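PDB 5MQO: Non-reducing end beta-L-arabinofuranosidase from Bacteroides thetaiotaomicron, which probably hydrolyses glycosidic bonds in plant pectin as a family GH127 glycoside hydrolase of a gut bacterium. Local coordinates for residues S477-L491 / W495-Y509. Numbering follows the deposited sequence.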
loop_
_atom_site.group_PDB
_atom_site.type_symbol
_atom_site.label_atom_id
_atom_site.label_comp_id
_atom_site.label_asym_id
_atom_site.label_seq_id
_atom_site.Cartn_x
_atom_site.Cartn_y
_atom_site.Cartn_z
ATOM N N SER A 477 6.877 3.396 -20.381
ATOM C CA SER A 477 6.552 2.476 -21.479
ATOM C C SER A 477 7.253 3.012 -22.713
ATOM O O SER A 477 7.912 4.036 -22.631
ATOM C CB SER A 477 5.035 2.342 -21.678
ATOM O OG SER A 477 4.441 3.475 -22.261
ATOM N N PRO A 478 7.147 2.319 -23.852
ATOM C CA PRO A 478 7.764 2.881 -25.069
ATOM C C PRO A 478 7.147 4.216 -25.551
ATOM O O PRO A 478 7.846 5.020 -26.173
ATOM C CB PRO A 478 7.562 1.772 -26.115
ATOM C CG PRO A 478 7.411 0.532 -25.308
ATOM C CD PRO A 478 6.649 0.954 -24.082
ATOM N N GLU A 479 5.868 4.436 -25.246
ATOM C CA GLU A 479 5.169 5.687 -25.547
ATOM C C GLU A 479 5.644 6.924 -24.775
ATOM O O GLU A 479 5.417 8.044 -25.235
ATOM C CB GLU A 479 3.666 5.506 -25.302
ATOM C CG GLU A 479 2.944 4.640 -26.324
ATOM C CD GLU A 479 1.425 4.694 -26.144
ATOM O OE1 GLU A 479 0.833 3.626 -25.865
ATOM O OE2 GLU A 479 0.816 5.801 -26.273
ATOM N N GLY A 480 6.263 6.740 -23.608
ATOM C CA GLY A 480 6.686 7.865 -22.760
ATOM C C GLY A 480 6.686 7.574 -21.256
ATOM O O GLY A 480 6.948 6.452 -20.847
ATOM N N ILE A 481 6.374 8.600 -20.454
ATOM C CA ILE A 481 6.470 8.594 -18.986
ATOM C C ILE A 481 5.139 8.945 -18.294
ATOM O O ILE A 481 4.482 9.933 -18.635
ATOM C CB ILE A 481 7.514 9.630 -18.544
ATOM C CG1 ILE A 481 8.863 9.259 -19.174
ATOM C CG2 ILE A 481 7.585 9.755 -17.013
ATOM C CD1 ILE A 481 9.957 10.270 -18.948
ATOM N N TYR A 482 4.790 8.162 -17.271
ATOM C CA TYR A 482 3.518 8.304 -16.564
ATOM C C TYR A 482 3.702 8.864 -15.167
ATOM O O TYR A 482 4.483 8.317 -14.384
ATOM C CB TYR A 482 2.843 6.944 -16.473
ATOM C CG TYR A 482 2.497 6.359 -17.819
ATOM C CD1 TYR A 482 3.491 5.793 -18.631
ATOM C CD2 TYR A 482 1.185 6.365 -18.291
ATOM C CE1 TYR A 482 3.181 5.241 -19.867
ATOM C CE2 TYR A 482 0.867 5.821 -19.535
ATOM C CZ TYR A 482 1.864 5.268 -20.322
ATOM O OH TYR A 482 1.559 4.732 -21.542
ATOM N N CYS A 483 2.988 9.946 -14.851
ATOM C CA CYS A 483 2.981 10.456 -13.478
ATOM C C CYS A 483 1.833 9.785 -12.708
ATOM O O CYS A 483 0.657 10.102 -12.922
ATOM C CB CYS A 483 2.860 11.983 -13.437
ATOM S SG CYS A 483 4.074 12.840 -14.472
ATOM N N ASN A 484 2.204 8.880 -11.805
ATOM C CA ASN A 484 1.265 8.122 -11.023
ATOM C C ASN A 484 1.027 8.648 -9.605
ATOM O O ASN A 484 -0.118 8.824 -9.213
ATOM C CB ASN A 484 1.731 6.678 -10.994
ATOM C CG ASN A 484 1.572 6.015 -12.337
ATOM O OD1 ASN A 484 0.485 6.003 -12.877
ATOM N ND2 ASN A 484 2.647 5.473 -12.883
ATOM N N LEU A 485 2.075 8.880 -8.823
ATOM C CA LEU A 485 1.890 9.443 -7.477
ATOM C C LEU A 485 2.565 10.771 -7.390
ATOM O O LEU A 485 3.788 10.817 -7.360
ATOM C CB LEU A 485 2.447 8.559 -6.359
ATOM C CG LEU A 485 1.907 7.138 -6.147
ATOM C CD1 LEU A 485 2.141 6.726 -4.698
ATOM C CD2 LEU A 485 0.448 6.969 -6.553
ATOM N N TYR A 486 1.745 11.829 -7.299
ATOM C CA TYR A 486 2.211 13.202 -7.196
ATOM C C TYR A 486 2.891 13.472 -5.856
ATOM O O TYR A 486 2.488 12.956 -4.809
ATOM C CB TYR A 486 1.057 14.210 -7.463
ATOM C CG TYR A 486 0.394 14.004 -8.822
ATOM C CD1 TYR A 486 1.136 14.129 -10.000
ATOM C CD2 TYR A 486 -0.949 13.664 -8.937
ATOM C CE1 TYR A 486 0.574 13.908 -11.246
ATOM C CE2 TYR A 486 -1.524 13.440 -10.195
ATOM C CZ TYR A 486 -0.749 13.555 -11.344
ATOM O OH TYR A 486 -1.252 13.346 -12.602
ATOM N N GLY A 487 3.920 14.309 -5.908
ATOM C CA GLY A 487 4.757 14.657 -4.755
ATOM C C GLY A 487 6.053 15.276 -5.273
ATOM O O GLY A 487 6.542 14.912 -6.355
ATOM N N ALA A 488 6.604 16.216 -4.511
ATOM C CA ALA A 488 7.777 16.939 -4.950
ATOM C C ALA A 488 8.924 15.958 -5.079
ATOM O O ALA A 488 9.189 15.215 -4.136
ATOM C CB ALA A 488 8.126 18.016 -3.956
ATOM N N ASN A 489 9.580 15.952 -6.246
ATOM C CA ASN A 489 10.631 14.999 -6.547
ATOM C C ASN A 489 11.519 15.392 -7.741
ATOM O O ASN A 489 11.129 16.198 -8.575
ATOM C CB ASN A 489 10.005 13.617 -6.829
ATOM C CG ASN A 489 9.246 13.562 -8.161
ATOM O OD1 ASN A 489 9.826 13.708 -9.249
ATOM N ND2 ASN A 489 7.960 13.323 -8.081
ATOM N N THR A 490 12.702 14.777 -7.815
ATOM C CA THR A 490 13.445 14.651 -9.069
ATOM C C THR A 490 13.281 13.248 -9.671
ATOM O O THR A 490 13.194 12.262 -8.951
ATOM C CB THR A 490 14.950 14.894 -8.883
ATOM O OG1 THR A 490 15.469 13.944 -7.953
ATOM C CG2 THR A 490 15.222 16.297 -8.393
ATOM N N LEU A 491 13.244 13.180 -11.000
ATOM C CA LEU A 491 13.399 11.940 -11.745
ATOM C C LEU A 491 14.495 12.091 -12.787
ATOM O O LEU A 491 14.401 12.986 -13.627
ATOM C CB LEU A 491 12.105 11.593 -12.463
ATOM C CG LEU A 491 12.163 10.549 -13.588
ATOM C CD1 LEU A 491 12.685 9.211 -13.078
ATOM C CD2 LEU A 491 10.779 10.393 -14.175
ATOM N N TRP A 495 16.449 7.397 -21.234
ATOM C CA TRP A 495 15.285 7.156 -22.087
ATOM C C TRP A 495 15.630 6.409 -23.385
ATOM O O TRP A 495 15.915 7.011 -24.407
ATOM C CB TRP A 495 14.480 8.443 -22.342
ATOM C CG TRP A 495 13.095 8.096 -22.799
ATOM C CD1 TRP A 495 12.084 7.462 -22.066
ATOM C CD2 TRP A 495 12.585 8.281 -24.106
ATOM N NE1 TRP A 495 10.976 7.271 -22.861
ATOM C CE2 TRP A 495 11.252 7.759 -24.117
ATOM C CE3 TRP A 495 13.116 8.839 -25.280
ATOM C CZ2 TRP A 495 10.446 7.797 -25.268
ATOM C CZ3 TRP A 495 12.321 8.874 -26.431
ATOM C CH2 TRP A 495 10.996 8.359 -26.417
ATOM N N LYS A 496 15.561 5.074 -23.306
ATOM C CA LYS A 496 15.940 4.150 -24.383
ATOM C C LYS A 496 17.440 4.261 -24.612
ATOM O O LYS A 496 18.158 4.757 -23.737
ATOM C CB LYS A 496 15.127 4.408 -25.660
ATOM C CG LYS A 496 13.648 4.681 -25.397
ATOM C CD LYS A 496 12.737 4.097 -26.471
ATOM C CE LYS A 496 11.433 4.861 -26.605
ATOM N NZ LYS A 496 10.594 4.324 -27.706
ATOM N N ASP A 497 17.926 3.788 -25.758
ATOM C CA ASP A 497 19.316 4.030 -26.173
ATOM C C ASP A 497 19.439 5.471 -26.737
ATOM O O ASP A 497 19.645 5.650 -27.942
ATOM C CB ASP A 497 19.755 2.948 -27.201
ATOM C CG ASP A 497 21.289 2.864 -27.399
ATOM O OD1 ASP A 497 22.041 3.692 -26.837
ATOM O OD2 ASP A 497 21.743 1.950 -28.130
ATOM N N LYS A 498 19.295 6.478 -25.862
ATOM C CA LYS A 498 19.292 7.911 -26.259
ATOM C C LYS A 498 20.065 8.847 -25.323
ATOM O O LYS A 498 20.674 9.792 -25.790
ATOM C CB LYS A 498 17.866 8.460 -26.381
ATOM C CG LYS A 498 16.919 7.724 -27.340
ATOM C CD LYS A 498 16.647 8.505 -28.629
ATOM C CE LYS A 498 15.498 7.915 -29.450
ATOM N NZ LYS A 498 15.965 7.037 -30.558
ATOM N N GLY A 499 20.009 8.619 -24.014
ATOM C CA GLY A 499 20.689 9.468 -23.031
ATOM C C GLY A 499 19.760 9.801 -21.873
ATOM O O GLY A 499 18.649 9.271 -21.785
ATOM N N GLU A 500 20.225 10.682 -20.987
ATOM C CA GLU A 500 19.488 11.078 -19.794
ATOM C C GLU A 500 18.246 11.865 -20.138
ATOM O O GLU A 500 18.224 12.638 -21.086
ATOM C CB GLU A 500 20.326 11.964 -18.867
ATOM C CG GLU A 500 21.026 11.239 -17.728
ATOM C CD GLU A 500 21.429 12.166 -16.576
ATOM O OE1 GLU A 500 21.034 13.369 -16.560
ATOM O OE2 GLU A 500 22.145 11.668 -15.670
ATOM N N LEU A 501 17.211 11.648 -19.343
ATOM C CA LEU A 501 16.060 12.513 -19.305
ATOM C C LEU A 501 15.900 12.787 -17.840
ATOM O O LEU A 501 15.810 11.854 -17.053
ATOM C CB LEU A 501 14.842 11.802 -19.868
ATOM C CG LEU A 501 13.617 12.669 -20.144
ATOM C CD1 LEU A 501 12.679 11.935 -21.092
ATOM C CD2 LEU A 501 12.912 13.056 -18.852
ATOM N N ALA A 502 15.917 14.056 -17.460
ATOM C CA ALA A 502 15.754 14.419 -16.058
ATOM C C ALA A 502 14.606 15.377 -15.945
ATOM O O ALA A 502 14.462 16.248 -16.791
ATOM C CB ALA A 502 17.013 15.054 -15.525
ATOM N N LEU A 503 13.773 15.224 -14.926
ATOM C CA LEU A 503 12.749 16.225 -14.699
ATOM C C LEU A 503 12.573 16.550 -13.216
ATOM O O LEU A 503 13.059 15.850 -12.339
ATOM C CB LEU A 503 11.442 15.848 -15.410
ATOM C CG LEU A 503 10.752 14.518 -15.078
ATOM C CD1 LEU A 503 9.945 14.582 -13.785
ATOM C CD2 LEU A 503 9.848 14.098 -16.225
ATOM N N VAL A 504 11.922 17.669 -12.968
ATOM C CA VAL A 504 11.698 18.169 -11.625
ATOM C C VAL A 504 10.202 18.401 -11.437
ATOM O O VAL A 504 9.560 19.094 -12.241
ATOM C CB VAL A 504 12.470 19.476 -11.362
ATOM C CG1 VAL A 504 12.420 19.830 -9.887
ATOM C CG2 VAL A 504 13.910 19.309 -11.794
ATOM N N GLN A 505 9.665 17.817 -10.367
ATOM C CA GLN A 505 8.253 17.896 -10.042
ATOM C C GLN A 505 8.124 18.794 -8.836
ATOM O O GLN A 505 8.759 18.531 -7.816
ATOM C CB GLN A 505 7.708 16.498 -9.729
ATOM C CG GLN A 505 6.228 16.494 -9.305
ATOM C CD GLN A 505 5.491 15.202 -9.636
ATOM O OE1 GLN A 505 5.952 14.385 -10.422
ATOM N NE2 GLN A 505 4.350 15.034 -9.061
ATOM N N GLU A 506 7.322 19.849 -8.949
ATOM C CA GLU A 506 7.091 20.752 -7.830
ATOM C C GLU A 506 5.611 20.762 -7.541
ATOM O O GLU A 506 4.815 20.912 -8.462
ATOM C CB GLU A 506 7.578 22.149 -8.166
ATOM C CG GLU A 506 8.940 22.175 -8.866
ATOM C CD GLU A 506 9.512 23.581 -8.968
ATOM O OE1 GLU A 506 9.164 24.320 -9.925
ATOM O OE2 GLU A 506 10.296 23.942 -8.067
ATOM N N THR A 507 5.251 20.560 -6.271
ATOM C CA THR A 507 3.845 20.567 -5.818
ATOM C C THR A 507 3.747 20.433 -4.301
ATOM O O THR A 507 4.651 19.853 -3.697
ATOM C CB THR A 507 3.043 19.419 -6.434
ATOM O OG1 THR A 507 1.716 19.470 -5.918
ATOM C CG2 THR A 507 3.698 18.027 -6.135
ATOM N N ASP A 508 2.668 20.936 -3.691
ATOM C CA ASP A 508 2.494 20.773 -2.231
ATOM C C ASP A 508 1.507 19.639 -1.927
ATOM O O ASP A 508 1.062 19.482 -0.796
ATOM C CB ASP A 508 2.104 22.096 -1.526
ATOM C CG ASP A 508 2.318 22.057 0.039
ATOM O OD1 ASP A 508 3.249 21.371 0.534
ATOM O OD2 ASP A 508 1.545 22.726 0.787
ATOM N N TYR A 509 1.194 18.847 -2.956
ATOM C CA TYR A 509 0.394 17.605 -2.867
ATOM C C TYR A 509 0.918 16.746 -1.711
ATOM O O TYR A 509 2.129 16.741 -1.464
ATOM C CB TYR A 509 0.516 16.822 -4.192
ATOM C CG TYR A 509 -0.569 15.802 -4.506
ATOM C CD1 TYR A 509 -1.725 16.157 -5.210
ATOM C CD2 TYR A 509 -0.425 14.482 -4.144
ATOM C CE1 TYR A 509 -2.702 15.214 -5.515
ATOM C CE2 TYR A 509 -1.403 13.549 -4.446
ATOM C CZ TYR A 509 -2.537 13.908 -5.125
ATOM O OH TYR A 509 -3.484 12.938 -5.396
#
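Tyr509 lays one face of its ring over CB of Tyr486, whose own ring turns its edge to that face. CB of Tyr486 lies 3.8 Å from the centroid of the Tyr509 ring, nearly along its normal, a CH-pi contact. The ring planes stand at 76°, which makes the pair T-shaped. The pair flanks the open end of a beta hairpin in the antiparallel sheet of the GH127 middle domain, beyond Asn489 and Gln505, where residues 489-491 run antiparallel to 500-506. CG of Tyr509 stands anti to the backbone N (chi1 -159°), which places the ring against Tyr486. With an alanine in its place, CB of Tyr486 would probably lose its aromatic cover and the Tyr486 ring the face it packs on, leaving its hydroxyl bond to the carbonyl of Arg534 as a remaining tether.

Within the hairpin, Asn489-Gln505 and Leu491-Leu503 are hydrogen-bonded pairs flanking the non-hydrogen-bonded pair Thr490-Val504. Gln505 N reaches Asn489 O at 2.8 Å with a nearly straight N-H...O angle of 171°. Asn489, Leu491, Leu503 and Gln505 send their side chains to one face of the sheet, where CB of Leu491 meets CD1 of Leu503 at 3.9 Å and both residues touch Tyr474. There the Asn489 and Gln505 amides cross obliquely; ND2 of Asn489 gives OE1 of Gln505 only a weak bond, while its OD1 is taken by the hydroxyl of Tyr474. The extended Gln505 chain brings NE2 to the edge of the Tyr486 ring, in its plane, 3.5 Å from CD1 of Tyr486.

Strand 480-483, part of another sheet, packs against the same side: Ile481 and Leu501 meet tip to tip, CD1 to CD1 at 3.8 Å. Farther out, NZ of Lys496 donates to the carbonyl O of Pro478 at 3.2 Å, close to the carbonyl plane.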